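Uncharacterized HTH-type transcriptional regulator YybR (Bacillus subtilis, PDB 4A5N) acts as a redox-sensing transcriptional regulator of the MarR/DUF24 type that probably binds DNA through its winged helix-turn-helix fold. Local coordinates at the interface of chains A and B. Coordinates in Å, arbitrary orientation; residue numbers count along the deposited sequence, not the author numbering. Chains: chain A/B, Uncharacterized hth-type transcriptional regulator YYBR.

Contact 1: the interface of chains A and B. Residues chain A 22, 67-68, 89; chain B 111, 114-115.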
loop_
_atom_site.group_PDB
_atom_site.type_symbol
_atom_site.label_atom_id
_atom_site.label_comp_id
_atom_site.label_asym_id
_atom_site.label_seq_id
_atom_site.Cartn_x
_atom_site.Cartn_y
_atom_site.Cartn_z
ATOM N N VAL A 22 0.720 -3.780 6.578
ATOM C CA VAL A 22 1.858 -4.680 6.613
ATOM C C VAL A 22 2.955 -4.222 5.656
ATOM O O VAL A 22 4.146 -4.244 5.997
ATOM C CB VAL A 22 1.425 -6.121 6.281
ATOM C CG1 VAL A 22 2.629 -7.023 6.105
ATOM C CG2 VAL A 22 0.468 -6.620 7.366
ATOM N N ASP A 67 5.948 -8.724 12.167
ATOM C CA ASP A 67 4.815 -9.141 11.314
ATOM C C ASP A 67 5.011 -10.466 10.576
ATOM O O ASP A 67 4.086 -10.951 9.925
ATOM C CB ASP A 67 4.512 -8.055 10.268
ATOM C CG ASP A 67 3.716 -6.896 10.852
ATOM O OD1 ASP A 67 3.327 -6.950 12.053
ATOM O OD2 ASP A 67 3.478 -5.936 10.118
ATOM N N GLY A 68 6.184 -11.065 10.710
ATOM C CA GLY A 68 6.382 -12.419 10.248
ATOM C C GLY A 68 6.800 -12.444 8.820
ATOM O O GLY A 68 6.938 -13.546 8.236
ATOM N N PHE A 89 6.132 -17.021 4.662
ATOM C CA PHE A 89 4.933 -16.226 4.744
ATOM C C PHE A 89 5.100 -14.942 3.974
ATOM O O PHE A 89 4.161 -14.529 3.308
ATOM C CB PHE A 89 4.595 -15.914 6.185
ATOM C CG PHE A 89 3.419 -15.003 6.380
ATOM C CD1 PHE A 89 2.182 -15.285 5.836
ATOM C CD2 PHE A 89 3.514 -13.885 7.268
ATOM C CE1 PHE A 89 1.083 -14.464 6.093
ATOM C CE2 PHE A 89 2.427 -13.057 7.483
ATOM C CZ PHE A 89 1.200 -13.348 6.929
ATOM N N LEU B 111 -1.295 -13.185 10.831
ATOM C CA LEU B 111 -0.646 -11.925 11.185
ATOM C C LEU B 111 -0.842 -11.646 12.665
ATOM O O LEU B 111 0.074 -11.151 13.344
ATOM C CB LEU B 111 -1.200 -10.788 10.356
ATOM C CG LEU B 111 -0.187 -10.291 9.347
ATOM C CD1 LEU B 111 -0.893 -9.330 8.395
ATOM C CD2 LEU B 111 0.974 -9.605 10.055
ATOM N N TYR B 114 1.788 -13.838 14.709
ATOM C CA TYR B 114 3.096 -13.194 14.698
ATOM C C TYR B 114 3.144 -11.975 15.624
ATOM O O TYR B 114 4.097 -11.809 16.388
ATOM C CB TYR B 114 3.477 -12.792 13.273
ATOM C CG TYR B 114 3.883 -13.974 12.439
ATOM C CD1 TYR B 114 4.943 -14.776 12.846
ATOM C CD2 TYR B 114 3.239 -14.280 11.249
ATOM C CE1 TYR B 114 5.328 -15.879 12.116
ATOM C CE2 TYR B 114 3.622 -15.388 10.498
ATOM C CZ TYR B 114 4.668 -16.173 10.943
ATOM O OH TYR B 114 5.111 -17.278 10.256
ATOM N N ARG B 115 2.108 -11.143 15.560
ATOM C CA ARG B 115 2.028 -9.962 16.425
ATOM C C ARG B 115 1.843 -10.346 17.910
ATOM O O ARG B 115 2.334 -9.638 18.793
ATOM C CB ARG B 115 0.917 -9.024 15.938
ATOM C CG ARG B 115 1.295 -8.258 14.685
ATOM C CD ARG B 115 0.084 -7.840 13.868
ATOM N NE ARG B 115 0.471 -7.004 12.727
ATOM C CZ ARG B 115 -0.365 -6.524 11.800
ATOM N NH1 ARG B 115 -1.667 -6.814 11.841
ATOM N NH2 ARG B 115 0.109 -5.752 10.817
#
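B:Arg115, on the last turn of helix 94-115, forms a salt bridge with A:Asp67, just past the end of helix 54-66, across the two-fold interface of this MarR/DUF24-type (HxlR-like) winged helix-turn-helix regulator. The guanidinium NE donates to carboxylate OD1 at 2.9 Å, fairly straight at 158°. It arrives from above the carboxylate plane, and with the two planes 68° apart the groups do not pair flat against each other. A second link, from terminal NH2 to OD2, is weak at 3.4 Å. The arginine is stretched from CG to NE, which carries its head out to the aspartate, the two side chains crossing at a slant, and one guanidinium face lies against CD2 of B:Leu111, a neighbour on its own helix that probably limits its rotation.

A CH-pi contact to the tyrosine ring supplies the second element. CA of A:Gly68 sits over the middle of the B:Tyr114 ring, 3.7 Å from its centroid; with no side chain on the glycine, the ring can settle close against the backbone.

Apolar contacts complete the patch. B:Tyr114 reaches A:Phe89 through its edge carbon CE2, 3.6 Å from CD2 of the phenylalanine, the two side chains passing in opposite directions. The side chains of B:Leu111 and A:Phe89 cross at about a right angle, with CG of the leucine 4.1 Å from CZ of the ring, while its CD2 branch lies 3.9 Å from CB of A:Asp67. Its other methyl branch, CD1, is modelled unusually tight against CG2 of A:Val22, a doubtful detail.

Contact 2: the interface of chains A and B. Residues chain A 19, 22, 89, 92-93, 96; chain B 103-104, 107.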
loop_
_atom_site.group_PDB
_atom_site.type_symbol
_atom_site.label_atom_id
_atom_site.label_comp_id
_atom_site.label_asym_id
_atom_site.label_seq_id
_atom_site.Cartn_x
_atom_site.Cartn_y
_atom_site.Cartn_z
ATOM N N THR A 19 -3.848 -5.281 4.849
ATOM C CA THR A 19 -2.694 -5.560 4.018
ATOM C C THR A 19 -1.769 -4.361 3.883
ATOM O O THR A 19 -0.555 -4.495 4.024
ATOM C CB THR A 19 -3.151 -6.030 2.634
ATOM O OG1 THR A 19 -3.990 -7.166 2.827
ATOM C CG2 THR A 19 -1.968 -6.416 1.748
ATOM N N VAL A 22 0.720 -3.780 6.578
ATOM C CA VAL A 22 1.858 -4.680 6.613
ATOM C C VAL A 22 2.955 -4.222 5.656
ATOM O O VAL A 22 4.146 -4.244 5.997
ATOM C CB VAL A 22 1.425 -6.121 6.281
ATOM C CG1 VAL A 22 2.629 -7.023 6.105
ATOM C CG2 VAL A 22 0.468 -6.620 7.366
ATOM N N PHE A 89 6.132 -17.021 4.662
ATOM C CA PHE A 89 4.933 -16.226 4.744
ATOM C C PHE A 89 5.100 -14.942 3.974
ATOM O O PHE A 89 4.161 -14.529 3.308
ATOM C CB PHE A 89 4.595 -15.914 6.185
ATOM C CG PHE A 89 3.419 -15.003 6.380
ATOM C CD1 PHE A 89 2.182 -15.285 5.836
ATOM C CD2 PHE A 89 3.514 -13.885 7.268
ATOM C CE1 PHE A 89 1.083 -14.464 6.093
ATOM C CE2 PHE A 89 2.427 -13.057 7.483
ATOM C CZ PHE A 89 1.200 -13.348 6.929
ATOM N N THR A 92 4.506 -14.688 0.291
ATOM C CA THR A 92 3.150 -14.715 -0.241
ATOM C C THR A 92 2.676 -13.320 -0.635
ATOM O O THR A 92 1.638 -13.201 -1.266
ATOM C CB THR A 92 2.106 -15.433 0.678
ATOM O OG1 THR A 92 1.848 -14.624 1.829
ATOM C CG2 THR A 92 2.551 -16.905 1.118
ATOM N N LEU A 93 3.422 -12.268 -0.256
ATOM C CA LEU A 93 3.112 -10.906 -0.624
ATOM C C LEU A 93 3.723 -10.538 -1.947
ATOM O O LEU A 93 3.518 -9.417 -2.415
ATOM C CB LEU A 93 3.636 -9.902 0.409
ATOM C CG LEU A 93 2.694 -9.753 1.599
ATOM C CD1 LEU A 93 3.310 -9.054 2.836
ATOM C CD2 LEU A 93 1.410 -9.027 1.187
ATOM N N ILE A 96 1.440 -9.197 -4.853
ATOM C CA ILE A 96 1.004 -7.836 -4.625
ATOM C C ILE A 96 2.161 -6.866 -4.885
ATOM O O ILE A 96 1.959 -5.890 -5.553
ATOM C CB ILE A 96 0.402 -7.606 -3.200
ATOM C CG1 ILE A 96 -0.977 -8.273 -3.095
ATOM C CG2 ILE A 96 0.301 -6.097 -2.924
ATOM C CD1 ILE A 96 -1.443 -8.707 -1.719
ATOM N N TRP B 103 -5.712 -11.236 0.388
ATOM C CA TRP B 103 -4.544 -11.575 1.207
ATOM C C TRP B 103 -4.841 -11.190 2.632
ATOM O O TRP B 103 -4.564 -11.949 3.559
ATOM C CB TRP B 103 -3.296 -10.856 0.723
ATOM C CG TRP B 103 -2.035 -11.282 1.413
ATOM C CD1 TRP B 103 -1.140 -12.247 0.994
ATOM C CD2 TRP B 103 -1.486 -10.771 2.693
ATOM N NE1 TRP B 103 -0.115 -12.376 1.885
ATOM C CE2 TRP B 103 -0.272 -11.528 2.938
ATOM C CE3 TRP B 103 -1.879 -9.797 3.619
ATOM C CZ2 TRP B 103 0.522 -11.308 4.073
ATOM C CZ3 TRP B 103 -1.093 -9.594 4.749
ATOM C CH2 TRP B 103 0.085 -10.330 4.976
ATOM N N GLY B 104 -5.492 -10.045 2.794
ATOM C CA GLY B 104 -5.844 -9.555 4.129
ATOM C C GLY B 104 -6.861 -10.436 4.821
ATOM O O GLY B 104 -6.794 -10.658 6.059
ATOM N N ASN B 107 -5.160 -13.861 5.752
ATOM C CA ASN B 107 -3.992 -13.854 6.608
ATOM C C ASN B 107 -4.164 -13.152 7.919
ATOM O O ASN B 107 -3.216 -13.065 8.679
ATOM C CB ASN B 107 -2.772 -13.359 5.824
ATOM C CG ASN B 107 -2.348 -14.379 4.785
ATOM O OD1 ASN B 107 -1.972 -15.493 5.148
ATOM N ND2 ASN B 107 -2.493 -14.047 3.488
#
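B:Trp103 places its indole against A:Leu93, whose CD2 methyl lies over one face, 3.7 Å from the centroids of both the six- and the five-membered rings. The side chains cross at about a right angle, and it is the CD2 branch that rests on the face. The tryptophan CG is trans to its backbone N (chi1 -173°), which sends the ring out from helix 94-115 into chain A. Around it, CZ of A:Phe89 touches the benzo-ring carbon CZ2 at 3.6 Å, CD1 of A:Ile96 packs on CB at 3.7 Å, and CG2 of A:Thr19 lies 3.9 Å from CE3. On the face opposite the leucine, the amide ND2 of B:Asn107 stands near the ring rim; it also donates to the backbone O of B:Trp103 at 2.9 Å, tying that side chain to its own helix. A:Phe89 turns its CE1 edge toward this amide, with CE1 3.7 Å from CG of B:Asn107.

At the polar rim, indole NE1 donates to OG1 of A:Thr92 at 3.0 Å, nearly straight (164°) and close to the ring plane. That hydroxyl in turn donates to the backbone O of A:Phe89 at 2.7 Å, in the carbonyl plane, which probably holds the hydroxyl's orientation and leaves OG1 to accept from the indole NE1. Putting an alanine at B:Trp103 would probably open a gap beside A:Leu93 and A:Phe89 and leave the A:Thr92 hydroxyl without its indole donor. The indole is thus lodged between helix 15-23 and the 3-10 turn 90-93 running into helix 94-114 of chain A.

Contact 1 and contact 2 lie about 9 Å apart, measured between the centres of their C-alpha atoms, and share A:Val22 and A:Phe89. On chain B both draw on one helix, 94-115: contact 2 uses its middle and contact 1 its C-terminal end. Chain A meets that helix with helix 15-23 and the segment at A:Phe89 in both, adding the loop that follows helix 54-66 in contact 1 and the 3-10 turn in contact 2. They therefore form one continuous strip, repeated by the two-fold axis, which could couple the terminal helices of the dimer to the DNA-binding regions.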